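Local atomic coordinates of PfEMP1 variant 1 of strain MC (Plasmodium falciparum, PDB entry 5LGD), a protein that probably binds receptors on the host cell surface as part of a much larger parasite protein, of which this chain is a single DBL-clan domain. Residues Gln153-Ala156 / Asp157-Leu160; Gln53-Val56 / Glu57-Thr61. One frame throughout, in Å; residues are numbered along the deposited sequence.

Overall arrangement
Both contacts are i to i+4 and i to i+3 packing within single helices that lie side by side: residues 153-160 on helix 144-162 and residues 53-61 on helix 45-70, the centres of the two contacts about 12 Å apart. Interaction 1 is partly buried, with Glu155, Ala156 and Cys159 inside, whereas interaction 2 is largely a surface contact in which Val56 is the buried member. Both rest on backbone i to i+4 hydrogen bonds. Interaction 1 adds lysine methylenes against a carbonyl and a glutamate, and holds Cys159 of the disulfide to Cys49; interaction 2 adds a lysine methylene over one face of a tryptophan, and a bridging water. The two meet directly where Leu160 touches Gln53 and Gln153 touches Lys60.

Interaction 1. Residues Gln153-Ala156 / Asp157-Leu160; sequences QKEA and DKCL
Lys158 runs back along the preceding turn of its helix, beside Lys154 and Glu155. With CG anti to the carbonyl carbon (chi1 -79°), the chain starts out next to the backbone N and lies against the acceptors of that turn. Its CB sits 3.4 Å from Lys154 O, and CG draws still nearer to the same oxygen, at 3.2 Å. Beyond this the chain meets a side chain: CD of Lys158 rests 3.5 Å from OE2 of Glu155. CE passes the same oxygen less closely, and after an otherwise extended chain the bend at chi4 (78°) turns NZ so that it stops 4.6 Å from Glu155 OE2. The opposite charges are therefore near without touching, and the attraction is probably modest. Helix 144-162 packs here against helix 45-70 in the helical bundle of this DBL-clan domain, and the disulfide from Cys159 to Cys49 joins the two covalently. CB of Cys159 lies against Glu155 O, the carbonyl that also accepts the Cys159 N-H at 2.8 Å. Ala156 touches Phe52 of helix 45-70. Asp157 is placed less comfortably: its carboxylate folds back over the previous turn and brings OD2 to 3.0 Å from Gln153 O. Both are acceptors, so this closeness is no hydrogen bond and is probably mildly unfavourable. Gln153 O takes the Asp157 backbone N-H instead.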
loop_
_atom_site.group_PDB
_atom_site.type_symbol
_atom_site.label_atom_id
_atom_site.label_comp_id
_atom_site.label_asym_id
_atom_site.label_seq_id
_atom_site.Cartn_x
_atom_site.Cartn_y
_atom_site.Cartn_z
ATOM N N GLN B 153 7.406 -22.173 39.555
ATOM C CA GLN B 153 6.971 -21.945 40.930
ATOM C C GLN B 153 6.471 -23.256 41.564
ATOM O O GLN B 153 6.699 -23.478 42.748
ATOM C CB GLN B 153 5.879 -20.877 40.959
ATOM C CG GLN B 153 5.639 -20.267 42.341
ATOM C CD GLN B 153 6.730 -19.288 42.723
ATOM O OE1 GLN B 153 6.752 -18.134 42.269
ATOM N NE2 GLN B 153 7.649 -19.723 43.584
ATOM N N LYS B 154 5.804 -24.118 40.760
ATOM C CA LYS B 154 5.286 -25.426 41.169
ATOM C C LYS B 154 6.401 -26.440 41.314
ATOM O O LYS B 154 6.321 -27.260 42.217
ATOM C CB LYS B 154 4.188 -25.928 40.219
ATOM C CG LYS B 154 2.860 -25.194 40.414
ATOM C CD LYS B 154 2.069 -25.059 39.117
ATOM C CE LYS B 154 0.903 -24.105 39.262
ATOM N NZ LYS B 154 0.096 -24.009 38.014
ATOM N N GLU B 155 7.444 -26.384 40.451
ATOM C CA GLU B 155 8.596 -27.283 40.539
ATOM C C GLU B 155 9.490 -26.975 41.739
ATOM O O GLU B 155 9.956 -27.907 42.392
ATOM C CB GLU B 155 9.400 -27.338 39.238
ATOM C CG GLU B 155 8.700 -28.135 38.148
ATOM C CD GLU B 155 8.353 -29.575 38.494
ATOM O OE1 GLU B 155 9.283 -30.342 38.834
ATOM O OE2 GLU B 155 7.150 -29.925 38.456
ATOM N N ALA B 156 9.702 -25.681 42.041
ATOM C CA ALA B 156 10.486 -25.251 43.192
ATOM C C ALA B 156 9.702 -25.575 44.513
ATOM O O ALA B 156 10.322 -25.848 45.548
ATOM C CB ALA B 156 10.758 -23.764 43.086
ATOM N N ASP B 157 8.348 -25.580 44.458
ATOM C CA ASP B 157 7.513 -25.952 45.611
ATOM C C ASP B 157 7.563 -27.453 45.829
ATOM O O ASP B 157 7.572 -27.900 46.980
ATOM C CB ASP B 157 6.057 -25.485 45.452
ATOM C CG ASP B 157 5.857 -24.026 45.782
ATOM O OD1 ASP B 157 6.589 -23.509 46.658
ATOM O OD2 ASP B 157 4.946 -23.405 45.189
ATOM N N LYS B 158 7.582 -28.229 44.725
ATOM C CA LYS B 158 7.677 -29.684 44.765
ATOM C C LYS B 158 9.080 -30.067 45.277
ATOM O O LYS B 158 9.201 -30.972 46.109
ATOM C CB LYS B 158 7.398 -30.280 43.375
ATOM C CG LYS B 158 5.919 -30.352 42.994
ATOM C CD LYS B 158 5.740 -30.750 41.522
ATOM C CE LYS B 158 4.354 -31.262 41.210
ATOM N NZ LYS B 158 3.366 -30.162 41.065
ATOM N N CYS B 159 10.130 -29.331 44.802
ATOM C CA CYS B 159 11.548 -29.444 45.186
ATOM C C CYS B 159 11.655 -29.359 46.719
ATOM O O CYS B 159 12.256 -30.230 47.331
ATOM C CB CYS B 159 12.359 -28.332 44.518
ATOM S SG CYS B 159 14.139 -28.651 44.386
ATOM N N LEU B 160 11.049 -28.330 47.327
ATOM C CA LEU B 160 11.062 -28.125 48.783
ATOM C C LEU B 160 10.258 -29.158 49.591
ATOM O O LEU B 160 10.577 -29.380 50.760
ATOM C CB LEU B 160 10.601 -26.704 49.136
ATOM C CG LEU B 160 11.529 -25.572 48.705
ATOM C CD1 LEU B 160 10.791 -24.268 48.691
ATOM C CD2 LEU B 160 12.769 -25.496 49.591
#

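Interaction 2. Residues Gln53-Val56 / Glu57-Thr61; sequences QKWV and EQKKT
A CH-pi contact between Trp55 and Lys59, one turn apart on helix 45-70, dominates this local surface contact on the flank where that helix faces helix 7-29. CG of Lys59 lies over one face of the indole, 3.6 Å from the centroid of the Trp55 five-membered ring and only 16° off the ring normal. The bend at chi2 (-95°) lays Lys59 CD 3.5 Å from Trp55 NE1, and a second bend at chi3 leads the chain on past the ring. That buried indole nitrogen has no polar partner in the model. The lysine tip continues to a salt bridge with Glu62. In the helical bundle, Trp25 of helix 7-29 meets Trp55 edge-to-face, so the indole is packed by both its own helix and the neighbouring one. Farther round the helix, a water donates to Lys54 O at 2.7 Å and, more loosely, to Gln58 OE1, bridging a carbonyl to the amide a turn later. The amide oxygen also lies against the extended alkyl chain of Lys54. Glu57 O is gripped twice by Thr61, whose backbone N-H and OG1 (2.9 Å) reach it from opposite faces of the carbonyl plane.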
loop_
_atom_site.group_PDB
_atom_site.type_symbol
_atom_site.label_atom_id
_atom_site.label_comp_id
_atom_site.label_asym_id
_atom_site.label_seq_id
_atom_site.Cartn_x
_atom_site.Cartn_y
_atom_site.Cartn_z
ATOM N N GLN B 53 13.845 -21.362 43.818
ATOM C CA GLN B 53 12.607 -20.657 44.190
ATOM C C GLN B 53 12.799 -19.130 44.122
ATOM O O GLN B 53 11.911 -18.431 43.636
ATOM C CB GLN B 53 12.109 -21.068 45.588
ATOM C CG GLN B 53 10.746 -20.459 45.930
ATOM C CD GLN B 53 10.096 -21.136 47.095
ATOM O OE1 GLN B 53 10.517 -20.979 48.246
ATOM N NE2 GLN B 53 9.034 -21.885 46.823
ATOM N N LYS B 54 13.959 -18.631 44.615
ATOM C CA LYS B 54 14.334 -17.212 44.609
ATOM C C LYS B 54 14.384 -16.701 43.169
ATOM O O LYS B 54 13.768 -15.677 42.864
ATOM C CB LYS B 54 15.712 -17.022 45.274
ATOM C CG LYS B 54 15.943 -15.643 45.882
ATOM C CD LYS B 54 17.431 -15.333 46.037
ATOM C CE LYS B 54 17.665 -14.111 46.898
ATOM N NZ LYS B 54 19.113 -13.798 47.024
ATOM N N TRP B 55 15.120 -17.430 42.284
ATOM C CA TRP B 55 15.269 -17.117 40.878
ATOM C C TRP B 55 13.923 -16.943 40.218
ATOM O O TRP B 55 13.774 -15.978 39.490
ATOM C CB TRP B 55 16.058 -18.233 40.170
ATOM C CG TRP B 55 16.204 -18.059 38.688
ATOM C CD1 TRP B 55 17.093 -17.255 38.036
ATOM C CD2 TRP B 55 15.467 -18.748 37.674
ATOM N NE1 TRP B 55 16.967 -17.414 36.676
ATOM C CE2 TRP B 55 15.990 -18.342 36.425
ATOM C CE3 TRP B 55 14.407 -19.672 37.698
ATOM C CZ2 TRP B 55 15.476 -18.813 35.213
ATOM C CZ3 TRP B 55 13.929 -20.165 36.493
ATOM C CH2 TRP B 55 14.457 -19.731 35.270
ATOM N N VAL B 56 12.950 -17.867 40.457
ATOM C CA VAL B 56 11.593 -17.813 39.873
ATOM C C VAL B 56 10.913 -16.478 40.217
ATOM O O VAL B 56 10.394 -15.832 39.317
ATOM C CB VAL B 56 10.679 -19.023 40.235
ATOM C CG1 VAL B 56 9.395 -19.017 39.407
ATOM C CG2 VAL B 56 11.394 -20.351 40.071
ATOM N N GLU B 57 10.976 -16.042 41.490
ATOM C CA GLU B 57 10.392 -14.770 41.930
ATOM C C GLU B 57 11.097 -13.563 41.300
ATOM O O GLU B 57 10.406 -12.657 40.841
ATOM C CB GLU B 57 10.294 -14.663 43.463
ATOM C CG GLU B 57 8.863 -14.667 43.981
ATOM C CD GLU B 57 7.923 -13.621 43.405
ATOM O OE1 GLU B 57 8.168 -12.412 43.625
ATOM O OE2 GLU B 57 6.941 -14.010 42.731
ATOM N N GLN B 58 12.449 -13.592 41.197
ATOM C CA GLN B 58 13.265 -12.557 40.516
ATOM C C GLN B 58 12.857 -12.418 39.041
ATOM O O GLN B 58 12.731 -11.293 38.546
ATOM C CB GLN B 58 14.772 -12.896 40.574
ATOM C CG GLN B 58 15.585 -11.962 41.464
ATOM C CD GLN B 58 16.403 -12.703 42.512
ATOM O OE1 GLN B 58 16.217 -12.520 43.725
ATOM N NE2 GLN B 58 17.346 -13.533 42.075
ATOM N N LYS B 59 12.664 -13.564 38.332
ATOM C CA LYS B 59 12.274 -13.537 36.914
ATOM C C LYS B 59 10.820 -13.099 36.742
ATOM O O LYS B 59 10.543 -12.351 35.814
ATOM C CB LYS B 59 12.587 -14.858 36.184
ATOM C CG LYS B 59 14.028 -15.369 36.382
ATOM C CD LYS B 59 14.981 -14.941 35.262
ATOM C CE LYS B 59 15.826 -13.748 35.650
ATOM N NZ LYS B 59 16.483 -13.116 34.458
ATOM N N LYS B 60 9.910 -13.510 37.662
ATOM C CA LYS B 60 8.498 -13.103 37.677
ATOM C C LYS B 60 8.362 -11.576 37.785
ATOM O O LYS B 60 7.518 -10.978 37.096
ATOM C CB LYS B 60 7.748 -13.772 38.845
ATOM C CG LYS B 60 7.254 -15.186 38.502
ATOM C CD LYS B 60 6.420 -15.855 39.613
ATOM C CE LYS B 60 5.190 -15.083 40.075
ATOM N NZ LYS B 60 4.197 -14.847 38.986
ATOM N N THR B 61 9.228 -10.962 38.617
ATOM C CA THR B 61 9.272 -9.514 38.875
ATOM C C THR B 61 9.901 -8.794 37.683
ATOM O O THR B 61 9.383 -7.775 37.248
ATOM C CB THR B 61 9.981 -9.195 40.229
ATOM O OG1 THR B 61 9.424 -9.990 41.281
ATOM C CG2 THR B 61 9.874 -7.725 40.618
HETATM O O HOH W 1 13.159 -13.445 44.300
#